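Local coordinates for substrate binding periplasmic protein (Ralstonia solanacearum, PDB 3LOP) that probably binds leucine or related amino acids in the periplasm, as a solute-binding protein for uptake, at residues A[75-80]-A[87-92]; A[101-106]-A[314-319]; A[111-116]-A[336-341]; A[294-299]-A[310-315]. All coordinates share one frame; numbering follows the deposited sequence.

Contact 1 (A[75-80]-A[87-92]); sequences VALLTV and EALMRE
Leu89 meets Leu77 and Val80 through one methyl, its CD1. In each pair the two side chains reach toward each other, tip to tip. Leu89 CD1 lies 4.1 Å from CG2 of Val80 and 4.2 Å from CD2 of Leu77. These are ordinary van der Waals distances between apolar groups. Leu89 has its CG anti to the carbonyl carbon, and beyond it CD1 is anti to CA (chi2 175°). CD1 is therefore the far end of an extended side chain. Leu77 answers with its own extended methyl, CD2, which is likewise anti to CA. Val80 uses CG2, the branch beside its backbone N. The backbones stay well apart, with the CA atoms of Val80 and Leu89 9.7 Å from each other, and the side chains bridge that separation end to end. Leu77 and Val80 can face the same way because the strand ends between them. Thr79 has a left-handed backbone (phi 30°, psi 63°), which breaks the alternation of the strand. The touching residues are all buried, although the area they share is small. Other helices and strands complete the packing. Leu89 also rests on Val65 of helix 58-71, and Val80 on Thr61 of the same helix. Leu77 touches Ile9 of the neighbouring strand 6-12. Helix 284-303 covers the other face of the strand. Strand 74-78 thus lies in the parallel sheet with helices packed against both of its faces, and helix 83-91 is part of the connection that leads on to strand 102-103.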
loop_
_atom_site.group_PDB
_atom_site.type_symbol
_atom_site.label_atom_id
_atom_site.label_comp_id
_atom_site.label_asym_id
_atom_site.label_seq_id
_atom_site.Cartn_x
_atom_site.Cartn_y
_atom_site.Cartn_z
ATOM N N VAL A 75 -1.512 20.145 7.403
ATOM C CA VAL A 75 -2.929 20.157 7.069
ATOM C C VAL A 75 -3.409 18.725 6.860
ATOM O O VAL A 75 -4.607 18.464 6.809
ATOM C CB VAL A 75 -3.217 20.980 5.791
ATOM C CG1 VAL A 75 -2.843 22.433 6.027
ATOM C CG2 VAL A 75 -2.451 20.405 4.602
ATOM N N ALA A 76 -2.465 17.795 6.749
ATOM C CA ALA A 76 -2.809 16.394 6.548
ATOM C C ALA A 76 -1.605 15.477 6.733
ATOM O O ALA A 76 -0.457 15.929 6.740
ATOM C CB ALA A 76 -3.401 16.194 5.152
ATOM N N LEU A 77 -1.901 14.188 6.890
ATOM C CA LEU A 77 -0.914 13.123 7.062
ATOM C C LEU A 77 -1.037 12.187 5.855
ATOM O O LEU A 77 -2.146 11.903 5.401
ATOM C CB LEU A 77 -1.209 12.348 8.353
ATOM C CG LEU A 77 -0.461 11.042 8.645
ATOM C CD1 LEU A 77 1.020 11.316 8.889
ATOM C CD2 LEU A 77 -1.077 10.389 9.869
ATOM N N LEU A 78 0.096 11.708 5.344
ATOM C CA LEU A 78 0.110 10.823 4.177
ATOM C C LEU A 78 0.729 9.446 4.380
ATOM O O LEU A 78 1.682 9.280 5.139
ATOM C CB LEU A 78 0.880 11.477 3.025
ATOM C CG LEU A 78 0.273 12.564 2.145
ATOM C CD1 LEU A 78 1.358 13.113 1.218
ATOM C CD2 LEU A 78 -0.877 11.986 1.329
ATOM N N THR A 79 0.167 8.477 3.663
ATOM C CA THR A 79 0.627 7.088 3.593
ATOM C C THR A 79 1.339 6.407 4.764
ATOM O O THR A 79 2.497 5.999 4.638
ATOM C CB THR A 79 1.536 6.917 2.359
ATOM O OG1 THR A 79 2.756 7.647 2.560
ATOM C CG2 THR A 79 0.847 7.462 1.113
ATOM N N VAL A 80 0.658 6.258 5.892
ATOM C CA VAL A 80 1.263 5.573 7.027
ATOM C C VAL A 80 1.290 4.082 6.689
ATOM O O VAL A 80 0.337 3.547 6.113
ATOM C CB VAL A 80 0.452 5.808 8.323
ATOM C CG1 VAL A 80 0.974 4.921 9.444
ATOM C CG2 VAL A 80 0.556 7.269 8.729
ATOM N N GLU A 87 -4.178 1.442 12.803
ATOM C CA GLU A 87 -5.242 1.141 13.753
ATOM C C GLU A 87 -4.936 1.746 15.123
ATOM O O GLU A 87 -5.854 2.105 15.860
ATOM C CB GLU A 87 -5.476 -0.373 13.846
ATOM C CG GLU A 87 -6.007 -0.963 12.539
ATOM C CD GLU A 87 -6.408 -2.424 12.641
ATOM O OE1 GLU A 87 -5.901 -3.131 13.535
ATOM O OE2 GLU A 87 -7.224 -2.873 11.806
ATOM N N ALA A 88 -3.653 1.878 15.454
ATOM C CA ALA A 88 -3.272 2.482 16.730
ATOM C C ALA A 88 -3.566 3.983 16.671
ATOM O O ALA A 88 -4.044 4.572 17.640
ATOM C CB ALA A 88 -1.792 2.239 17.019
ATOM N N LEU A 89 -3.285 4.609 15.531
ATOM C CA LEU A 89 -3.564 6.035 15.387
ATOM C C LEU A 89 -5.056 6.286 15.567
ATOM O O LEU A 89 -5.460 7.299 16.137
ATOM C CB LEU A 89 -3.136 6.543 14.007
ATOM C CG LEU A 89 -1.637 6.600 13.712
ATOM C CD1 LEU A 89 -1.414 7.005 12.260
ATOM C CD2 LEU A 89 -0.968 7.591 14.649
HETATM N N MSE A 90 -5.874 5.363 15.072
HETATM C CA MSE A 90 -7.323 5.493 15.184
HETATM C C MSE A 90 -7.771 5.202 16.617
HETATM O O MSE A 90 -8.426 6.024 17.256
HETATM C CB MSE A 90 -8.018 4.524 14.215
HETATM C CG MSE A 90 -7.638 4.725 12.751
HETATM SE SE MSE A 90 -8.608 3.586 11.505
HETATM C CE MSE A 90 -7.789 1.898 11.899
ATOM N N ARG A 91 -7.394 4.031 17.115
ATOM C CA ARG A 91 -7.759 3.594 18.459
ATOM C C ARG A 91 -7.338 4.557 19.565
ATOM O O ARG A 91 -8.118 4.849 20.474
ATOM C CB ARG A 91 -7.148 2.217 18.730
ATOM C CG ARG A 91 -7.490 1.630 20.088
ATOM C CD ARG A 91 -6.735 0.332 20.338
ATOM N NE ARG A 91 -6.921 -0.632 19.256
ATOM C CZ ARG A 91 -5.991 -0.941 18.356
ATOM N NH1 ARG A 91 -4.797 -0.367 18.404
ATOM N NH2 ARG A 91 -6.258 -1.827 17.405
ATOM N N GLU A 92 -6.105 5.044 19.490
ATOM C CA GLU A 92 -5.591 5.954 20.505
ATOM C C GLU A 92 -6.042 7.403 20.324
ATOM O O GLU A 92 -5.670 8.277 21.107
ATOM C CB GLU A 92 -4.066 5.852 20.554
ATOM C CG GLU A 92 -3.603 4.476 21.015
ATOM C CD GLU A 92 -2.100 4.331 21.054
ATOM O OE1 GLU A 92 -1.433 5.212 21.634
ATOM O OE2 GLU A 92 -1.588 3.326 20.515
#

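Contact 2 (A[101-106]-A[314-319]); sequences PLVGPA and HALTEL. With NI (nickel (II) ion), chain H; LEU (leucine), chain B.
Leu316 makes the whole contact from its side, and it does so with its two methyls alone. CD1 does most of the work. Leu316 CD1 lies 3.6 Å from Val103 CG2 and 3.7 Å from Pro101 CB. Leu316 CD2 comes second, 3.9 Å from the same CG2 of Val103. The side chain of Leu316 crosses that of Pro101 at about a right angle and meets Val103 on a slant. With chi1 at 177°, CG1 of Val103 is anti to the backbone N, and CG2, beside that N, is the branch that meets Leu316. Within segment 314-319, Thr317 OG1 donates to His314 O at 2.7 Å, with the hydroxyl tilted 22° from the carbonyl plane. The ligand and metal chemistry lies away from the join. Ala106 O accepts a hydrogen bond from the amino N of the bound leucine at 2.7 Å. Glu318 binds a nickel ion through both OE1 and OE2, and three waters also coordinate the metal. His314 lies beside it, but its modelled ring is too close for its role to be judged. The join is buried and apolar, so it rests on van der Waals and hydrophobic packing; the leucine and nickel bonds lie outside it.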
loop_
_atom_site.group_PDB
_atom_site.type_symbol
_atom_site.label_atom_id
_atom_site.label_comp_id
_atom_site.label_asym_id
_atom_site.label_seq_id
_atom_site.Cartn_x
_atom_site.Cartn_y
_atom_site.Cartn_z
ATOM N N PRO A 101 -6.452 14.795 8.866
ATOM C CA PRO A 101 -6.866 13.737 7.944
ATOM C C PRO A 101 -5.676 12.893 7.495
ATOM O O PRO A 101 -4.584 13.415 7.264
ATOM C CB PRO A 101 -7.501 14.511 6.791
ATOM C CG PRO A 101 -6.747 15.800 6.791
ATOM C CD PRO A 101 -6.628 16.128 8.263
ATOM N N LEU A 102 -5.892 11.585 7.407
ATOM C CA LEU A 102 -4.864 10.653 6.957
ATOM C C LEU A 102 -5.283 10.229 5.555
ATOM O O LEU A 102 -6.237 9.472 5.385
ATOM C CB LEU A 102 -4.789 9.436 7.887
ATOM C CG LEU A 102 -4.021 8.208 7.379
ATOM C CD1 LEU A 102 -2.679 8.621 6.814
ATOM C CD2 LEU A 102 -3.842 7.207 8.515
ATOM N N VAL A 103 -4.566 10.732 4.555
ATOM C CA VAL A 103 -4.877 10.433 3.166
ATOM C C VAL A 103 -4.020 9.301 2.627
ATOM O O VAL A 103 -2.796 9.315 2.752
ATOM C CB VAL A 103 -4.677 11.683 2.276
ATOM C CG1 VAL A 103 -4.934 11.338 0.815
ATOM C CG2 VAL A 103 -5.618 12.791 2.727
ATOM N N GLY A 104 -4.683 8.307 2.049
ATOM C CA GLY A 104 -3.977 7.184 1.464
ATOM C C GLY A 104 -3.160 6.295 2.379
ATOM O O GLY A 104 -1.988 6.050 2.095
ATOM N N PRO A 105 -3.731 5.806 3.488
ATOM C CA PRO A 105 -2.941 4.934 4.360
ATOM C C PRO A 105 -2.427 3.789 3.483
ATOM O O PRO A 105 -3.165 3.267 2.642
ATOM C CB PRO A 105 -3.956 4.479 5.410
ATOM C CG PRO A 105 -5.286 4.598 4.696
ATOM C CD PRO A 105 -5.130 5.888 3.937
ATOM N N ALA A 106 -1.166 3.415 3.667
ATOM C CA ALA A 106 -0.551 2.368 2.852
ATOM C C ALA A 106 -0.955 0.938 3.199
ATOM O O ALA A 106 -0.162 0.006 3.063
ATOM C CB ALA A 106 0.967 2.512 2.903
ATOM N N HIS A 314 -12.562 19.085 4.768
ATOM C CA HIS A 314 -13.818 19.353 4.087
ATOM C C HIS A 314 -13.681 19.076 2.591
ATOM O O HIS A 314 -14.515 18.395 1.994
ATOM C CB HIS A 314 -14.202 20.812 4.331
ATOM C CG HIS A 314 -15.595 21.153 3.917
ATOM N ND1 HIS A 314 -16.001 21.158 2.600
ATOM C CD2 HIS A 314 -16.676 21.518 4.646
ATOM C CE1 HIS A 314 -17.271 21.513 2.538
ATOM N NE2 HIS A 314 -17.705 21.738 3.765
ATOM N N ALA A 315 -12.611 19.593 1.995
ATOM C CA ALA A 315 -12.362 19.407 0.572
ATOM C C ALA A 315 -12.224 17.927 0.221
ATOM O O ALA A 315 -12.734 17.470 -0.799
ATOM C CB ALA A 315 -11.104 20.169 0.163
ATOM N N LEU A 316 -11.535 17.178 1.073
ATOM C CA LEU A 316 -11.347 15.755 0.837
ATOM C C LEU A 316 -12.677 15.011 0.779
ATOM O O LEU A 316 -12.898 14.187 -0.105
ATOM C CB LEU A 316 -10.465 15.152 1.936
ATOM C CG LEU A 316 -8.973 15.480 1.862
ATOM C CD1 LEU A 316 -8.309 15.160 3.188
ATOM C CD2 LEU A 316 -8.333 14.687 0.728
ATOM N N THR A 317 -13.569 15.315 1.716
ATOM C CA THR A 317 -14.862 14.646 1.762
ATOM C C THR A 317 -15.734 14.952 0.552
ATOM O O THR A 317 -16.751 14.296 0.342
ATOM C CB THR A 317 -15.654 15.026 3.033
ATOM O OG1 THR A 317 -16.055 16.400 2.964
ATOM C CG2 THR A 317 -14.804 14.817 4.270
ATOM N N GLU A 318 -15.343 15.935 -0.250
ATOM C CA GLU A 318 -16.150 16.284 -1.411
ATOM C C GLU A 318 -15.524 15.961 -2.763
ATOM O O GLU A 318 -16.057 16.346 -3.803
ATOM C CB GLU A 318 -16.546 17.759 -1.333
ATOM C CG GLU A 318 -17.210 18.097 -0.009
ATOM C CD GLU A 318 -17.799 19.485 0.037
ATOM O OE1 GLU A 318 -17.097 20.453 -0.327
ATOM O OE2 GLU A 318 -18.969 19.605 0.457
ATOM N N LEU A 319 -14.396 15.255 -2.757
ATOM C CA LEU A 319 -13.766 14.860 -4.013
ATOM C C LEU A 319 -14.676 13.798 -4.627
ATOM O O LEU A 319 -14.858 12.725 -4.047
ATOM C CB LEU A 319 -12.371 14.265 -3.770
ATOM C CG LEU A 319 -11.254 15.209 -3.317
ATOM C CD1 LEU A 319 -9.953 14.425 -3.227
ATOM C CD2 LEU A 319 -11.102 16.365 -4.299
HETATM NI NI NI H . -18.638 21.751 0.782
HETATM N N LEU B . 1.062 -1.249 5.128
HETATM C CA LEU B . 1.912 -2.473 5.110
HETATM C C LEU B . 2.739 -2.514 3.840
HETATM O O LEU B . 3.764 -3.223 3.847
HETATM C CB LEU B . 1.023 -3.702 5.180
HETATM C CG LEU B . 0.035 -3.454 6.314
HETATM C CD1 LEU B . -1.293 -3.958 5.962
HETATM C CD2 LEU B . 0.529 -4.073 7.560
HETATM O OXT LEU B . 2.345 -1.840 2.860
HETATM O O HOH W 1 -17.570 23.664 0.250
HETATM O O HOH W 2 -20.606 22.115 1.913
HETATM O O HOH W 3 -19.981 21.575 -1.095
#

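Contact 3 (A[111-116]-A[336-341]); sequences SMTTDP and SRPGSH
Thr113 packs against the backbone of Ser336, Arg337 and Pro338, and it supplies every contact from its segment. The tight part is made by its methyl and CB. Thr113 CG2 lies 3.7 Å from the carbonyl C of Arg337. The same methyl is 4.2 Å from CD of the Pro338 ring. Thr113 CB sits 3.7 Å from Ser336 O. With OG1 between the backbone N and the carbonyl carbon (chi1 52°), CG2 stands anti to the carbonyl carbon and faces Arg337 and Pro338. The other side is looser and wet. A water bridges the two loops, 2.8 Å from Thr113 OG1. The water donates to Ser336 O at 2.9 Å. Thr113 OG1 is also hydrogen-bonded to Ser110 O, so its hydroxyl has a partner in its own loop as well. The side chains of Ser336 and Arg337 start away from Thr113. Ser336 OG bonds to Asp334, and Arg337 makes a long, weak ion pair with the same residue. The loop bearing Thr113 is braced from within. Ser111 O takes two donors, Thr114 N and Thr114 OG1, the latter at 2.7 Å. Nearby, Gly339 and Ser340 form backbone hydrogen bonds with Pro120 and Ile121, just beyond the edge strand 118-119. The contact is loop-on-loop packing at the surface. Its place beside the chain leaving that strand is consistent with the multi-segment connection between the two lobes in the periplasmic binding protein fold.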
loop_
_atom_site.group_PDB
_atom_site.type_symbol
_atom_site.label_atom_id
_atom_site.label_comp_id
_atom_site.label_asym_id
_atom_site.label_seq_id
_atom_site.Cartn_x
_atom_site.Cartn_y
_atom_site.Cartn_z
ATOM N N SER A 111 -10.561 -1.980 8.239
ATOM C CA SER A 111 -10.777 -0.924 9.216
ATOM C C SER A 111 -10.503 0.472 8.668
ATOM O O SER A 111 -10.875 1.463 9.292
ATOM C CB SER A 111 -9.904 -1.177 10.447
ATOM O OG SER A 111 -8.537 -1.276 10.088
HETATM N N MSE A 112 -9.863 0.557 7.505
HETATM C CA MSE A 112 -9.545 1.859 6.921
HETATM C C MSE A 112 -10.766 2.685 6.520
HETATM O O MSE A 112 -10.663 3.897 6.333
HETATM C CB MSE A 112 -8.619 1.692 5.709
HETATM C CG MSE A 112 -7.256 1.081 6.035
HETATM SE SE MSE A 112 -6.284 2.045 7.413
HETATM C CE MSE A 112 -6.254 0.682 8.779
ATOM N N THR A 113 -11.920 2.036 6.400
ATOM C CA THR A 113 -13.144 2.735 6.018
ATOM C C THR A 113 -14.066 2.988 7.209
ATOM O O THR A 113 -15.261 3.229 7.032
ATOM C CB THR A 113 -13.932 1.935 4.955
ATOM O OG1 THR A 113 -14.124 0.591 5.415
ATOM C CG2 THR A 113 -13.180 1.912 3.633
ATOM N N THR A 114 -13.512 2.957 8.416
ATOM C CA THR A 114 -14.322 3.152 9.618
ATOM C C THR A 114 -13.967 4.358 10.486
ATOM O O THR A 114 -14.411 4.445 11.631
ATOM C CB THR A 114 -14.266 1.901 10.512
ATOM O OG1 THR A 114 -12.945 1.758 11.048
ATOM C CG2 THR A 114 -14.618 0.656 9.707
ATOM N N ASP A 115 -13.177 5.287 9.956
ATOM C CA ASP A 115 -12.793 6.467 10.726
ATOM C C ASP A 115 -12.988 7.733 9.895
ATOM O O ASP A 115 -12.459 7.846 8.789
ATOM C CB ASP A 115 -11.333 6.348 11.171
ATOM C CG ASP A 115 -10.948 7.393 12.200
ATOM O OD1 ASP A 115 -11.000 8.600 11.886
ATOM O OD2 ASP A 115 -10.592 7.005 13.333
ATOM N N PRO A 116 -13.733 8.715 10.427
ATOM C CA PRO A 116 -13.986 9.965 9.704
ATOM C C PRO A 116 -12.752 10.719 9.210
ATOM O O PRO A 116 -12.841 11.498 8.260
ATOM C CB PRO A 116 -14.811 10.779 10.705
ATOM C CG PRO A 116 -14.305 10.297 12.028
ATOM C CD PRO A 116 -14.243 8.800 11.808
ATOM N N SER A 336 -17.892 4.755 3.228
ATOM C CA SER A 336 -17.922 3.326 3.533
ATOM C C SER A 336 -17.050 2.463 2.622
ATOM O O SER A 336 -16.938 1.255 2.827
ATOM C CB SER A 336 -19.361 2.806 3.483
ATOM O OG SER A 336 -19.857 2.790 2.155
ATOM N N ARG A 337 -16.425 3.080 1.626
ATOM C CA ARG A 337 -15.580 2.340 0.692
ATOM C C ARG A 337 -14.329 3.125 0.323
ATOM O O ARG A 337 -14.230 4.316 0.605
ATOM C CB ARG A 337 -16.366 2.031 -0.581
ATOM C CG ARG A 337 -17.034 3.253 -1.185
ATOM C CD ARG A 337 -17.723 2.919 -2.497
ATOM N NE ARG A 337 -18.405 1.630 -2.439
ATOM C CZ ARG A 337 -19.257 1.193 -3.359
ATOM N NH1 ARG A 337 -19.544 1.945 -4.414
ATOM N NH2 ARG A 337 -19.817 -0.003 -3.230
ATOM N N PRO A 338 -13.345 2.455 -0.300
ATOM C CA PRO A 338 -12.110 3.141 -0.694
ATOM C C PRO A 338 -12.403 4.182 -1.770
ATOM O O PRO A 338 -13.355 4.041 -2.539
ATOM C CB PRO A 338 -11.236 2.008 -1.227
ATOM C CG PRO A 338 -11.715 0.812 -0.448
ATOM C CD PRO A 338 -13.213 0.997 -0.476
ATOM N N GLY A 339 -11.574 5.221 -1.821
ATOM C CA GLY A 339 -11.761 6.267 -2.810
ATOM C C GLY A 339 -11.718 5.765 -4.241
ATOM O O GLY A 339 -12.459 6.247 -5.097
ATOM N N SER A 340 -10.842 4.801 -4.504
ATOM C CA SER A 340 -10.698 4.234 -5.837
ATOM C C SER A 340 -11.391 2.888 -5.943
ATOM O O SER A 340 -11.265 2.047 -5.055
ATOM C CB SER A 340 -9.221 4.057 -6.184
ATOM O OG SER A 340 -9.074 3.266 -7.353
ATOM N N HIS A 341 -12.122 2.691 -7.035
ATOM C CA HIS A 341 -12.817 1.432 -7.262
ATOM C C HIS A 341 -12.038 0.569 -8.252
ATOM O O HIS A 341 -12.508 -0.490 -8.669
ATOM C CB HIS A 341 -14.233 1.690 -7.794
ATOM C CG HIS A 341 -14.274 2.522 -9.036
ATOM N ND1 HIS A 341 -13.572 2.192 -10.174
ATOM C CD2 HIS A 341 -14.949 3.659 -9.327
ATOM C CE1 HIS A 341 -13.815 3.090 -11.113
ATOM N NE2 HIS A 341 -14.647 3.990 -10.625
HETATM O O HOH W 4 -16.850 -0.060 5.390
#

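Contact 4 (A[294-299]-A[310-315]); sequences KVLAEA and EQVRHA
Leu296 and Val312 meet where helix 284-303 and helix 309-317 pack together. The CB of Leu296 leaves its helix across the line to the partner, neither facing it nor turned from it. CG is anti to the backbone N (chi1 175°), and this carries the branch point nearer to segment 310-315. There the side chain forks. Leu296 CD1 lies 4.0 Å from CG1 of Val312, and it also packs on CB of Ala76. CD2, anti to CA, leads on to the sheet and rests on Leu78. The Leu296 and Val312 side chains cross at about a right angle. Closer still are two alanines. Ala315 CB lies 3.3 Å from the carbonyl O of Ala299 and 4.1 Å from Ala299 CB. Small side chains let the backbones come this near, with CA atoms 5.1 Å from each other. The segment axes approach to 9.4 Å and cross at 112°. One turn apart on helix 309-317, Glu310 and Arg313 form a salt bridge. Arg313 NH2 reaches the syn lone pair of Glu310 OE2 at 2.7 Å, while the bond from Arg313 NE to Glu310 OE1 is weak. Leu296 and Val312 both rest on strand 74-78, Val312 through Val75. Elsewhere on helix 284-303, Ala297 meets helix 19-38 and Val295 touches Leu319. The two helices thus pack together over one face of the parallel sheet.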
loop_
_atom_site.group_PDB
_atom_site.type_symbol
_atom_site.label_atom_id
_atom_site.label_comp_id
_atom_site.label_asym_id
_atom_site.label_seq_id
_atom_site.Cartn_x
_atom_site.Cartn_y
_atom_site.Cartn_z
ATOM N N LYS A 294 -0.819 13.512 -4.855
ATOM C CA LYS A 294 -1.583 14.266 -5.843
ATOM C C LYS A 294 -3.037 14.438 -5.405
ATOM O O LYS A 294 -3.626 15.500 -5.597
ATOM C CB LYS A 294 -1.518 13.585 -7.214
ATOM C CG LYS A 294 -2.121 14.436 -8.322
ATOM C CD LYS A 294 -1.809 13.884 -9.701
ATOM C CE LYS A 294 -2.345 14.814 -10.780
ATOM N NZ LYS A 294 -2.034 14.306 -12.145
ATOM N N VAL A 295 -3.617 13.393 -4.821
ATOM C CA VAL A 295 -4.994 13.469 -4.343
ATOM C C VAL A 295 -5.086 14.525 -3.241
ATOM O O VAL A 295 -6.007 15.343 -3.220
ATOM C CB VAL A 295 -5.466 12.106 -3.789
ATOM C CG1 VAL A 295 -6.769 12.270 -3.017
ATOM C CG2 VAL A 295 -5.666 11.129 -4.937
ATOM N N LEU A 296 -4.124 14.505 -2.321
ATOM C CA LEU A 296 -4.106 15.476 -1.236
ATOM C C LEU A 296 -3.910 16.885 -1.793
ATOM O O LEU A 296 -4.554 17.829 -1.345
ATOM C CB LEU A 296 -2.985 15.143 -0.245
ATOM C CG LEU A 296 -2.749 16.145 0.890
ATOM C CD1 LEU A 296 -4.033 16.369 1.690
ATOM C CD2 LEU A 296 -1.642 15.616 1.793
ATOM N N ALA A 297 -3.026 17.021 -2.777
ATOM C CA ALA A 297 -2.763 18.322 -3.379
ATOM C C ALA A 297 -4.025 18.935 -3.983
ATOM O O ALA A 297 -4.242 20.139 -3.874
ATOM C CB ALA A 297 -1.675 18.199 -4.445
ATOM N N GLU A 298 -4.853 18.110 -4.620
ATOM C CA GLU A 298 -6.090 18.595 -5.222
ATOM C C GLU A 298 -7.025 19.106 -4.129
ATOM O O GLU A 298 -7.693 20.126 -4.295
ATOM C CB GLU A 298 -6.765 17.474 -6.017
ATOM C CG GLU A 298 -8.146 17.809 -6.587
ATOM C CD GLU A 298 -8.152 19.001 -7.537
ATOM O OE1 GLU A 298 -7.081 19.388 -8.051
ATOM O OE2 GLU A 298 -9.248 19.545 -7.780
ATOM N N ALA A 299 -7.071 18.396 -3.005
ATOM C CA ALA A 299 -7.920 18.817 -1.900
ATOM C C ALA A 299 -7.406 20.140 -1.344
ATOM O O ALA A 299 -8.188 21.035 -1.037
ATOM C CB ALA A 299 -7.934 17.753 -0.808
ATOM N N GLU A 310 -9.119 22.024 8.817
ATOM C CA GLU A 310 -10.554 21.815 8.651
ATOM C C GLU A 310 -10.995 21.967 7.196
ATOM O O GLU A 310 -11.789 21.173 6.697
ATOM C CB GLU A 310 -11.325 22.802 9.536
ATOM C CG GLU A 310 -12.828 22.869 9.283
ATOM C CD GLU A 310 -13.511 21.516 9.365
ATOM O OE1 GLU A 310 -13.205 20.746 10.300
ATOM O OE2 GLU A 310 -14.364 21.230 8.497
ATOM N N GLN A 311 -10.478 22.985 6.515
ATOM C CA GLN A 311 -10.841 23.211 5.123
ATOM C C GLN A 311 -10.344 22.086 4.222
ATOM O O GLN A 311 -11.024 21.688 3.279
ATOM C CB GLN A 311 -10.285 24.550 4.637
ATOM C CG GLN A 311 -10.949 25.753 5.282
ATOM C CD GLN A 311 -10.322 27.059 4.845
ATOM O OE1 GLN A 311 -9.124 27.276 5.029
ATOM N NE2 GLN A 311 -11.129 27.939 4.264
ATOM N N VAL A 312 -9.158 21.569 4.514
ATOM C CA VAL A 312 -8.609 20.485 3.715
ATOM C C VAL A 312 -9.439 19.219 3.936
ATOM O O VAL A 312 -9.726 18.483 2.995
ATOM C CB VAL A 312 -7.123 20.237 4.074
ATOM C CG1 VAL A 312 -6.611 18.985 3.382
ATOM C CG2 VAL A 312 -6.293 21.443 3.653
ATOM N N ARG A 313 -9.834 18.969 5.181
ATOM C CA ARG A 313 -10.652 17.799 5.491
ATOM C C ARG A 313 -11.961 17.905 4.710
ATOM O O ARG A 313 -12.409 16.954 4.072
ATOM C CB ARG A 313 -10.961 17.753 6.990
ATOM C CG ARG A 313 -11.772 16.539 7.422
ATOM C CD ARG A 313 -12.415 16.768 8.781
ATOM N NE ARG A 313 -13.419 17.827 8.715
ATOM C CZ ARG A 313 -14.569 17.725 8.052
ATOM N NH1 ARG A 313 -14.867 16.609 7.400
ATOM N NH2 ARG A 313 -15.418 18.744 8.033
ATOM N N HIS A 314 -12.562 19.085 4.768
ATOM C CA HIS A 314 -13.818 19.353 4.087
ATOM C C HIS A 314 -13.681 19.076 2.591
ATOM O O HIS A 314 -14.515 18.395 1.994
ATOM C CB HIS A 314 -14.202 20.812 4.331
ATOM C CG HIS A 314 -15.595 21.153 3.917
ATOM N ND1 HIS A 314 -16.001 21.158 2.600
ATOM C CD2 HIS A 314 -16.676 21.518 4.646
ATOM C CE1 HIS A 314 -17.271 21.513 2.538
ATOM N NE2 HIS A 314 -17.705 21.738 3.765
ATOM N N ALA A 315 -12.611 19.593 1.995
ATOM C CA ALA A 315 -12.362 19.407 0.572
ATOM C C ALA A 315 -12.224 17.927 0.221
ATOM O O ALA A 315 -12.734 17.470 -0.799
ATOM C CB ALA A 315 -11.104 20.169 0.163
#

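How the contacts relate
Contacts 1 and 2 share the parallel sheet. Leu77 N lies 2.8 Å from Pro101 O, and Leu77 O is as far from Val103 N. Contacts 2 and 4 have centres about 6 Å apart and share His314 and Ala315; Leu316 CD2 touches Ala299 CB at 3.5 Å. Contact 1 reaches contact 3 through Glu87 OE2 and Ser111 OG, 2.7 Å apart. It meets contact 4 at Val75 CB and Val312 CG2, 3.8 Å apart. Contact 3 meets contact 2 where Pro105 packs on Met112, but it does not touch contact 4. Contact 2 supplies Ala106 to the leucine pocket, and the Val80 side chain of contact 1 is about 8 Å from the ligand.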